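Peptidoglycan synthetase penicillin-binding protein 3 (Bifidobacterium adolescentis, PDB 4YE5) probably binds penicillin and, as in other members of the transpeptidase family, probably cross-links peptidoglycan peptides during cell-wall synthesis. Local coordinates at residues R32-D37 / G212-L217; W225-V230 / I255-D260; P285-K290 / A484-T489. All coordinates share one frame; numbering follows the deposited sequence.

Contact 1. Residues R32-D37 / G212-L217; sequences RGKIMD and GSDVTL
Lys34 and Asp214 meet side by side where strands 35-36 and 214-217 come together as parallel neighbours. The side chain of Asp214 carries the polar part. Asp214 CB lies 3.6 Å from CE of Met36, a selenomethionine. CG is set beside the backbone N of Asp214 (chi1 -55°), which brings the carboxylate close to segment 32-37. At the tip, Asp214 OD1 accepts the backbone N-H of Lys34 at 2.8 Å in a nearly straight bond. The donor comes from the anti side, somewhat out of the carboxylate plane. OD1 also takes a bond from a water, which has a weak link to Lys34 NZ. Val215 N bonds to Lys34 O, Met36 N to Val215 O and Leu217 N to Met36 O, as in a regular parallel sheet. Met36 CE also lies 3.3 Å from Thr216 OG1. On the opposite face Ile35 CG2 packs against Leu217 CG at 3.9 Å, with Ile173 of helix 172-176 against both residues. Gly33 CA lies 3.4 Å from Ser213 O in a nearly straight C-H...O contact. Asp214 therefore extends the hydrogen bonding of the pair by one N-H, and Lys34 NZ, 4.7 Å from OD1, probably favours its negative charge.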
loop_
_atom_site.group_PDB
_atom_site.type_symbol
_atom_site.label_atom_id
_atom_site.label_comp_id
_atom_site.label_asym_id
_atom_site.label_seq_id
_atom_site.Cartn_x
_atom_site.Cartn_y
_atom_site.Cartn_z
ATOM N N ARG A 32 4.114 19.614 2.282
ATOM C CA ARG A 32 3.912 18.174 2.341
ATOM C C ARG A 32 5.182 17.397 1.994
ATOM O O ARG A 32 5.889 17.734 1.050
ATOM C CB ARG A 32 2.768 17.777 1.413
ATOM C CG ARG A 32 2.273 16.347 1.647
ATOM C CD ARG A 32 0.998 16.081 0.869
ATOM N NE ARG A 32 0.481 14.747 1.174
ATOM C CZ ARG A 32 -0.241 14.467 2.247
ATOM N NH1 ARG A 32 -0.526 15.430 3.134
ATOM N NH2 ARG A 32 -0.671 13.218 2.441
ATOM N N GLY A 33 5.468 16.352 2.765
ATOM C CA GLY A 33 6.605 15.494 2.487
ATOM C C GLY A 33 6.451 14.649 1.231
ATOM O O GLY A 33 5.375 14.574 0.638
ATOM N N LYS A 34 7.548 14.036 0.807
ATOM C CA LYS A 34 7.537 13.189 -0.382
ATOM C C LYS A 34 7.206 11.733 -0.046
ATOM O O LYS A 34 7.326 11.289 1.106
ATOM C CB LYS A 34 8.891 13.223 -1.110
ATOM C CG LYS A 34 9.517 14.599 -1.327
ATOM C CD LYS A 34 10.781 14.466 -2.186
ATOM C CE LYS A 34 11.915 15.388 -1.726
ATOM N NZ LYS A 34 11.511 16.812 -1.536
ATOM N N ILE A 35 6.787 11.002 -1.067
ATOM C CA ILE A 35 6.729 9.546 -0.997
ATOM C C ILE A 35 7.751 9.013 -1.987
ATOM O O ILE A 35 7.816 9.470 -3.133
ATOM C CB ILE A 35 5.336 8.997 -1.345
ATOM C CG1 ILE A 35 4.301 9.514 -0.337
ATOM C CG2 ILE A 35 5.373 7.432 -1.344
ATOM C CD1 ILE A 35 2.842 9.400 -0.800
HETATM N N MSE A 36 8.562 8.063 -1.534
HETATM C CA MSE A 36 9.635 7.507 -2.350
HETATM C C MSE A 36 9.577 5.991 -2.340
HETATM O O MSE A 36 9.024 5.407 -1.414
HETATM C CB MSE A 36 10.985 7.962 -1.784
HETATM C CG MSE A 36 11.219 9.460 -1.941
HETATM SE SE MSE A 36 12.811 10.014 -0.978
HETATM C CE MSE A 36 12.242 9.612 0.843
ATOM N N ASP A 37 10.144 5.346 -3.359
ATOM C CA ASP A 37 10.185 3.886 -3.350
ATOM C C ASP A 37 11.376 3.461 -2.490
ATOM O O ASP A 37 12.109 4.311 -1.950
ATOM C CB ASP A 37 10.223 3.284 -4.783
ATOM C CG ASP A 37 11.652 3.108 -5.360
ATOM O OD1 ASP A 37 12.606 3.787 -4.919
ATOM O OD2 ASP A 37 11.819 2.265 -6.283
ATOM N N GLY A 212 6.398 18.543 6.435
ATOM C CA GLY A 212 6.140 17.112 6.538
ATOM C C GLY A 212 7.412 16.311 6.393
ATOM O O GLY A 212 8.375 16.770 5.780
ATOM N N SER A 213 7.419 15.102 6.942
ATOM C CA SER A 213 8.545 14.203 6.750
ATOM C C SER A 213 8.342 13.387 5.468
ATOM O O SER A 213 7.229 13.308 4.959
ATOM C CB SER A 213 8.697 13.284 7.960
ATOM O OG SER A 213 9.217 14.004 9.065
ATOM N N ASP A 214 9.414 12.814 4.934
ATOM C CA ASP A 214 9.313 11.990 3.731
ATOM C C ASP A 214 9.137 10.524 4.115
ATOM O O ASP A 214 9.650 10.077 5.136
ATOM C CB ASP A 214 10.551 12.134 2.854
ATOM C CG ASP A 214 10.849 13.591 2.492
ATOM O OD1 ASP A 214 9.909 14.361 2.185
ATOM O OD2 ASP A 214 12.038 13.949 2.500
ATOM N N VAL A 215 8.422 9.787 3.274
ATOM C CA VAL A 215 8.104 8.394 3.536
ATOM C C VAL A 215 8.728 7.528 2.450
ATOM O O VAL A 215 8.522 7.768 1.250
ATOM C CB VAL A 215 6.569 8.186 3.545
ATOM C CG1 VAL A 215 6.223 6.704 3.513
ATOM C CG2 VAL A 215 5.944 8.864 4.763
ATOM N N THR A 216 9.499 6.531 2.866
ATOM C CA THR A 216 10.085 5.556 1.947
ATOM C C THR A 216 9.342 4.221 2.040
ATOM O O THR A 216 9.218 3.657 3.133
ATOM C CB THR A 216 11.579 5.339 2.288
ATOM O OG1 THR A 216 12.306 6.553 2.040
ATOM C CG2 THR A 216 12.179 4.214 1.454
ATOM N N LEU A 217 8.850 3.728 0.900
ATOM C CA LEU A 217 8.095 2.470 0.838
ATOM C C LEU A 217 9.057 1.298 0.704
ATOM O O LEU A 217 10.193 1.486 0.288
ATOM C CB LEU A 217 7.157 2.469 -0.392
ATOM C CG LEU A 217 6.229 3.686 -0.544
ATOM C CD1 LEU A 217 5.257 3.447 -1.745
ATOM C CD2 LEU A 217 5.472 3.854 0.758
HETATM O O HOH W 1 10.089 17.092 1.629
#

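Contact 2. Residues W225-V230 / I255-D260; sequences WYTEKV and ILALAD
Helix 225-230 runs beside strand 257-260 with the two N-to-C directions 28° apart and the axes 7.8 Å from each other at their closest. Thr227 points at the strand. Its CG2 is anti to the backbone N and touches Ala259 CB at 3.7 Å, while OG1 sits 3.9 Å from Ala257 CB. That hydroxyl is bonded to the carbonyl of Val223, one turn back in the helix. Glu228 comes in alongside, with CG 3.8 Å from Ala259 CB, so this methyl is touched by both helix residues. The rest of the Glu228 chain is extended, and OE2 receives a 2.7 Å bond from a water that in turn accepts Asp260 N. The same OE2 also takes bonds from Met156 N and Gln224 NE2. A second water donates to Glu228 O and, weakly, to Asp260 O. A classic beta bulge at Leu256 and Ala257, opposite Val247 of strand 242-249, interrupts the strand. The contact packs helix 221-238 on an outermost strand of the five-stranded transpeptidase sheet. Small alanine methyls let the helix lie close. Two waters link Glu228 to Asp260, and Gln224 OE1 of the same helix accepts Leu258 N directly. The three donors at OE2 are consistent with a charged Glu228.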
loop_
_atom_site.group_PDB
_atom_site.type_symbol
_atom_site.label_atom_id
_atom_site.label_comp_id
_atom_site.label_asym_id
_atom_site.label_seq_id
_atom_site.Cartn_x
_atom_site.Cartn_y
_atom_site.Cartn_z
ATOM N N TRP A 225 6.488 -1.993 -11.491
ATOM C CA TRP A 225 6.209 -1.729 -12.903
ATOM C C TRP A 225 6.115 -3.027 -13.686
ATOM O O TRP A 225 5.187 -3.202 -14.477
ATOM C CB TRP A 225 7.265 -0.821 -13.549
ATOM C CG TRP A 225 6.912 -0.460 -14.975
ATOM C CD1 TRP A 225 6.201 0.639 -15.394
ATOM C CD2 TRP A 225 7.234 -1.202 -16.164
ATOM N NE1 TRP A 225 6.071 0.622 -16.762
ATOM C CE2 TRP A 225 6.687 -0.499 -17.257
ATOM C CE3 TRP A 225 7.922 -2.399 -16.408
ATOM C CZ2 TRP A 225 6.807 -0.952 -18.573
ATOM C CZ3 TRP A 225 8.039 -2.847 -17.720
ATOM C CH2 TRP A 225 7.485 -2.125 -18.781
ATOM N N TYR A 226 7.065 -3.939 -13.478
ATOM C CA TYR A 226 7.028 -5.197 -14.245
ATOM C C TYR A 226 5.809 -6.049 -13.876
ATOM O O TYR A 226 5.201 -6.718 -14.721
ATOM C CB TYR A 226 8.322 -5.997 -14.092
ATOM C CG TYR A 226 8.454 -7.093 -15.135
ATOM C CD1 TYR A 226 8.907 -6.810 -16.428
ATOM C CD2 TYR A 226 8.123 -8.390 -14.832
ATOM C CE1 TYR A 226 9.011 -7.817 -17.388
ATOM C CE2 TYR A 226 8.201 -9.404 -15.788
ATOM C CZ TYR A 226 8.658 -9.117 -17.057
ATOM O OH TYR A 226 8.752 -10.136 -17.989
ATOM N N THR A 227 5.446 -6.035 -12.596
ATOM C CA THR A 227 4.307 -6.827 -12.165
ATOM C C THR A 227 3.013 -6.282 -12.794
ATOM O O THR A 227 2.167 -7.056 -13.254
ATOM C CB THR A 227 4.203 -6.840 -10.629
ATOM O OG1 THR A 227 5.408 -7.408 -10.088
ATOM C CG2 THR A 227 3.014 -7.679 -10.194
ATOM N N GLU A 228 2.878 -4.958 -12.831
ATOM C CA GLU A 228 1.715 -4.344 -13.482
ATOM C C GLU A 228 1.704 -4.648 -14.981
ATOM O O GLU A 228 0.648 -4.906 -15.563
ATOM C CB GLU A 228 1.664 -2.830 -13.218
ATOM C CG GLU A 228 1.291 -2.522 -11.765
ATOM C CD GLU A 228 1.248 -1.026 -11.440
ATOM O OE1 GLU A 228 1.428 -0.210 -12.357
ATOM O OE2 GLU A 228 0.996 -0.690 -10.263
ATOM N N LYS A 229 2.885 -4.646 -15.586
ATOM C CA LYS A 229 3.038 -5.002 -16.993
ATOM C C LYS A 229 2.628 -6.476 -17.254
ATOM O O LYS A 229 1.932 -6.788 -18.227
ATOM C CB LYS A 229 4.491 -4.764 -17.436
ATOM C CG LYS A 229 4.735 -5.005 -18.940
ATOM C CD LYS A 229 4.008 -3.959 -19.779
ATOM C CE LYS A 229 4.184 -4.215 -21.280
ATOM N NZ LYS A 229 3.413 -3.215 -22.064
ATOM N N VAL A 230 3.052 -7.381 -16.379
ATOM C CA VAL A 230 2.651 -8.780 -16.512
ATOM C C VAL A 230 1.137 -8.917 -16.392
ATOM O O VAL A 230 0.499 -9.653 -17.146
ATOM C CB VAL A 230 3.330 -9.668 -15.456
ATOM C CG1 VAL A 230 2.646 -11.029 -15.379
ATOM C CG2 VAL A 230 4.814 -9.819 -15.796
ATOM N N ILE A 255 7.092 -5.788 1.506
ATOM C CA ILE A 255 6.288 -5.901 0.289
ATOM C C ILE A 255 6.963 -5.182 -0.876
ATOM O O ILE A 255 7.094 -3.972 -0.862
ATOM C CB ILE A 255 4.874 -5.325 0.517
ATOM C CG1 ILE A 255 4.213 -6.092 1.683
ATOM C CG2 ILE A 255 4.046 -5.390 -0.785
ATOM C CD1 ILE A 255 2.823 -5.611 2.037
ATOM N N LEU A 256 7.407 -5.935 -1.877
ATOM C CA LEU A 256 8.165 -5.338 -2.973
ATOM C C LEU A 256 7.272 -4.885 -4.109
ATOM O O LEU A 256 7.680 -4.035 -4.910
ATOM C CB LEU A 256 9.163 -6.351 -3.525
ATOM C CG LEU A 256 10.583 -6.362 -2.949
ATOM C CD1 LEU A 256 10.691 -5.820 -1.528
ATOM C CD2 LEU A 256 11.064 -7.773 -2.985
ATOM N N ALA A 257 6.087 -5.495 -4.212
ATOM C CA ALA A 257 5.077 -5.090 -5.189
ATOM C C ALA A 257 3.706 -5.529 -4.722
ATOM O O ALA A 257 3.556 -6.602 -4.134
ATOM C CB ALA A 257 5.370 -5.679 -6.601
ATOM N N LEU A 258 2.702 -4.701 -5.012
ATOM C CA LEU A 258 1.314 -5.022 -4.701
ATOM C C LEU A 258 0.493 -4.380 -5.793
ATOM O O LEU A 258 0.327 -3.152 -5.813
ATOM C CB LEU A 258 0.920 -4.459 -3.331
ATOM C CG LEU A 258 -0.497 -4.736 -2.807
ATOM C CD1 LEU A 258 -0.757 -6.265 -2.773
ATOM C CD2 LEU A 258 -0.686 -4.137 -1.401
ATOM N N ALA A 259 -0.005 -5.198 -6.709
ATOM C CA ALA A 259 -0.428 -4.684 -8.014
ATOM C C ALA A 259 -1.785 -5.208 -8.435
ATOM O O ALA A 259 -2.190 -6.303 -8.026
ATOM C CB ALA A 259 0.619 -5.066 -9.069
ATOM N N ASP A 260 -2.497 -4.420 -9.241
ATOM C CA ASP A 260 -3.740 -4.889 -9.833
ATOM C C ASP A 260 -3.759 -4.523 -11.321
ATOM O O ASP A 260 -2.904 -3.769 -11.792
ATOM C CB ASP A 260 -4.968 -4.337 -9.099
ATOM C CG ASP A 260 -5.041 -2.810 -9.123
ATOM O OD1 ASP A 260 -4.966 -2.203 -10.217
ATOM O OD2 ASP A 260 -5.145 -2.214 -8.031
HETATM O O HOH W 2 -1.476 -1.619 -9.599
HETATM O O HOH W 3 -1.782 -3.666 -14.950
#

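Contact 3. Residues P285-K290 / A484-T489; sequences PGSIGK and AAKSGT
Residues 287-289 form a helix-like turn, without regular helical bonding, that leads into helix 290-299, while strand 484-489 passes beside this turn, with Ser287 CA 4.6 Å from Gly488 CA. The sequences fit the SxxK and K(T/S)G motifs of penicillin-binding proteins. By analogy with that family, Ser287 is probably the nucleophile that is acylated, with Lys290 and Lys486 beside it in the active site. Ser287 OG is anti to its backbone N (chi1 -177°), which places OG within bonding distance of both amines. Ser287 OG accepts from Lys486 NZ at 2.7 Å and from Lys290 NZ at 2.8 Å. The Lys486 chain bends at chi2 and chi3 and brings its CE against the same serine. The two amines stay 5.2 Å apart, NZ to NZ. Second partners hold each of them: Asn344 OD1 for Lys290 and the carbonyl of Leu339 for Lys486. Next to this polar cluster, Ile288 lies against the strand backbone. Ile288 CG1 is 3.6 Å from Ser487 C, and its CD1 is 3.5 Å from Lys486 O. Leu411 and Ile415 of helix 408-419 also pack on this isoleucine. Gly488 and Gly286, which have no side chain, lie where turn and strand come close. Gly286 has a positive phi, and its CA is near Thr489 O. The backbone N-H groups of Ser287 and Thr489 point to one site, consistent with the oxyanion hole of related enzymes. Here a water accepts from Ser287 N at 2.8 Å and from Thr489 N at 3.0 Å.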
loop_
_atom_site.group_PDB
_atom_site.type_symbol
_atom_site.label_atom_id
_atom_site.label_comp_id
_atom_site.label_asym_id
_atom_site.label_seq_id
_atom_site.Cartn_x
_atom_site.Cartn_y
_atom_site.Cartn_z
ATOM N N PRO A 285 -9.724 -19.002 -0.528
ATOM C CA PRO A 285 -8.444 -19.362 -1.143
ATOM C C PRO A 285 -8.474 -20.725 -1.849
ATOM O O PRO A 285 -7.538 -21.016 -2.581
ATOM C CB PRO A 285 -7.483 -19.397 0.052
ATOM C CG PRO A 285 -8.358 -19.836 1.202
ATOM C CD PRO A 285 -9.699 -19.147 0.940
ATOM N N GLY A 286 -9.511 -21.536 -1.631
ATOM C CA GLY A 286 -9.552 -22.863 -2.220
ATOM C C GLY A 286 -8.380 -23.734 -1.763
ATOM O O GLY A 286 -7.886 -23.584 -0.644
ATOM N N SER A 287 -7.898 -24.604 -2.645
ATOM C CA SER A 287 -6.940 -25.653 -2.269
ATOM C C SER A 287 -5.607 -25.134 -1.686
ATOM O O SER A 287 -4.927 -25.850 -0.953
ATOM C CB SER A 287 -6.708 -26.605 -3.461
ATOM O OG SER A 287 -5.825 -27.682 -3.117
ATOM N N ILE A 288 -5.238 -23.884 -1.979
ATOM C CA ILE A 288 -4.065 -23.302 -1.318
ATOM C C ILE A 288 -4.234 -23.361 0.209
ATOM O O ILE A 288 -3.274 -23.554 0.946
ATOM C CB ILE A 288 -3.811 -21.831 -1.787
ATOM C CG1 ILE A 288 -3.812 -21.783 -3.322
ATOM C CG2 ILE A 288 -2.482 -21.287 -1.172
ATOM C CD1 ILE A 288 -3.293 -20.492 -3.930
ATOM N N GLY A 289 -5.472 -23.205 0.666
ATOM C CA GLY A 289 -5.800 -23.343 2.078
ATOM C C GLY A 289 -5.460 -24.687 2.730
ATOM O O GLY A 289 -5.377 -24.769 3.968
ATOM N N LYS A 290 -5.266 -25.733 1.922
ATOM C CA LYS A 290 -4.891 -27.045 2.459
ATOM C C LYS A 290 -3.525 -26.961 3.123
ATOM O O LYS A 290 -3.215 -27.761 4.016
ATOM C CB LYS A 290 -4.797 -28.106 1.351
ATOM C CG LYS A 290 -6.130 -28.538 0.700
ATOM C CD LYS A 290 -5.808 -29.690 -0.271
ATOM C CE LYS A 290 -7.066 -30.271 -0.933
ATOM N NZ LYS A 290 -7.764 -29.293 -1.791
ATOM N N ALA A 484 8.227 -23.977 -4.951
ATOM C CA ALA A 484 7.292 -24.664 -4.073
ATOM C C ALA A 484 6.018 -23.850 -4.189
ATOM O O ALA A 484 6.026 -22.646 -3.917
ATOM C CB ALA A 484 7.779 -24.661 -2.645
ATOM N N ALA A 485 4.928 -24.490 -4.591
ATOM C CA ALA A 485 3.729 -23.710 -4.887
ATOM C C ALA A 485 2.460 -24.494 -4.678
ATOM O O ALA A 485 2.486 -25.716 -4.655
ATOM C CB ALA A 485 3.792 -23.218 -6.341
ATOM N N LYS A 486 1.340 -23.785 -4.579
ATOM C CA LYS A 486 0.030 -24.421 -4.594
ATOM C C LYS A 486 -0.921 -23.624 -5.464
ATOM O O LYS A 486 -0.847 -22.398 -5.491
ATOM C CB LYS A 486 -0.567 -24.527 -3.173
ATOM C CG LYS A 486 -0.373 -25.896 -2.507
ATOM C CD LYS A 486 -1.043 -27.067 -3.243
ATOM C CE LYS A 486 -2.545 -27.055 -3.022
ATOM N NZ LYS A 486 -3.298 -27.880 -4.009
ATOM N N SER A 487 -1.835 -24.321 -6.139
ATOM C CA SER A 487 -2.905 -23.681 -6.903
ATOM C C SER A 487 -4.265 -23.872 -6.245
ATOM O O SER A 487 -4.449 -24.787 -5.435
ATOM C CB SER A 487 -2.999 -24.314 -8.286
ATOM O OG SER A 487 -3.335 -25.686 -8.155
ATOM N N GLY A 488 -5.231 -23.030 -6.629
ATOM C CA GLY A 488 -6.605 -23.194 -6.189
ATOM C C GLY A 488 -7.586 -22.491 -7.124
ATOM O O GLY A 488 -7.173 -21.758 -8.017
ATOM N N THR A 489 -8.877 -22.734 -6.921
ATOM C CA THR A 489 -9.942 -21.964 -7.549
ATOM C C THR A 489 -11.023 -21.834 -6.508
ATOM O O THR A 489 -11.063 -22.613 -5.544
ATOM C CB THR A 489 -10.567 -22.665 -8.787
ATOM O OG1 THR A 489 -11.163 -23.896 -8.384
ATOM C CG2 THR A 489 -9.512 -22.948 -9.863
HETATM O O HOH W 4 -9.297 -25.046 -5.003
#

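How the contacts relate
From the N terminus, the chain enters contact 1 at 32-37 and returns to it at 212-217, closing a loop of 174 residues. Strand 214-217 then leads almost directly into helix 221-238, where contact 2 opens. That contact closes a short loop of 24 residues at 255-260. Contact 3 opens at 285-290 and closes a long loop at 484-489. The three loops follow in series, and none nests in or crosses another. Contact 1 joins strands 35-36 and 214-217 in the mixed sheet. Contact 2 ties helix 221-238 to one outermost strand of the five-stranded antiparallel sheet, and contact 3 ties the start of helix 290-299 to the other, with their centres about 21 Å apart.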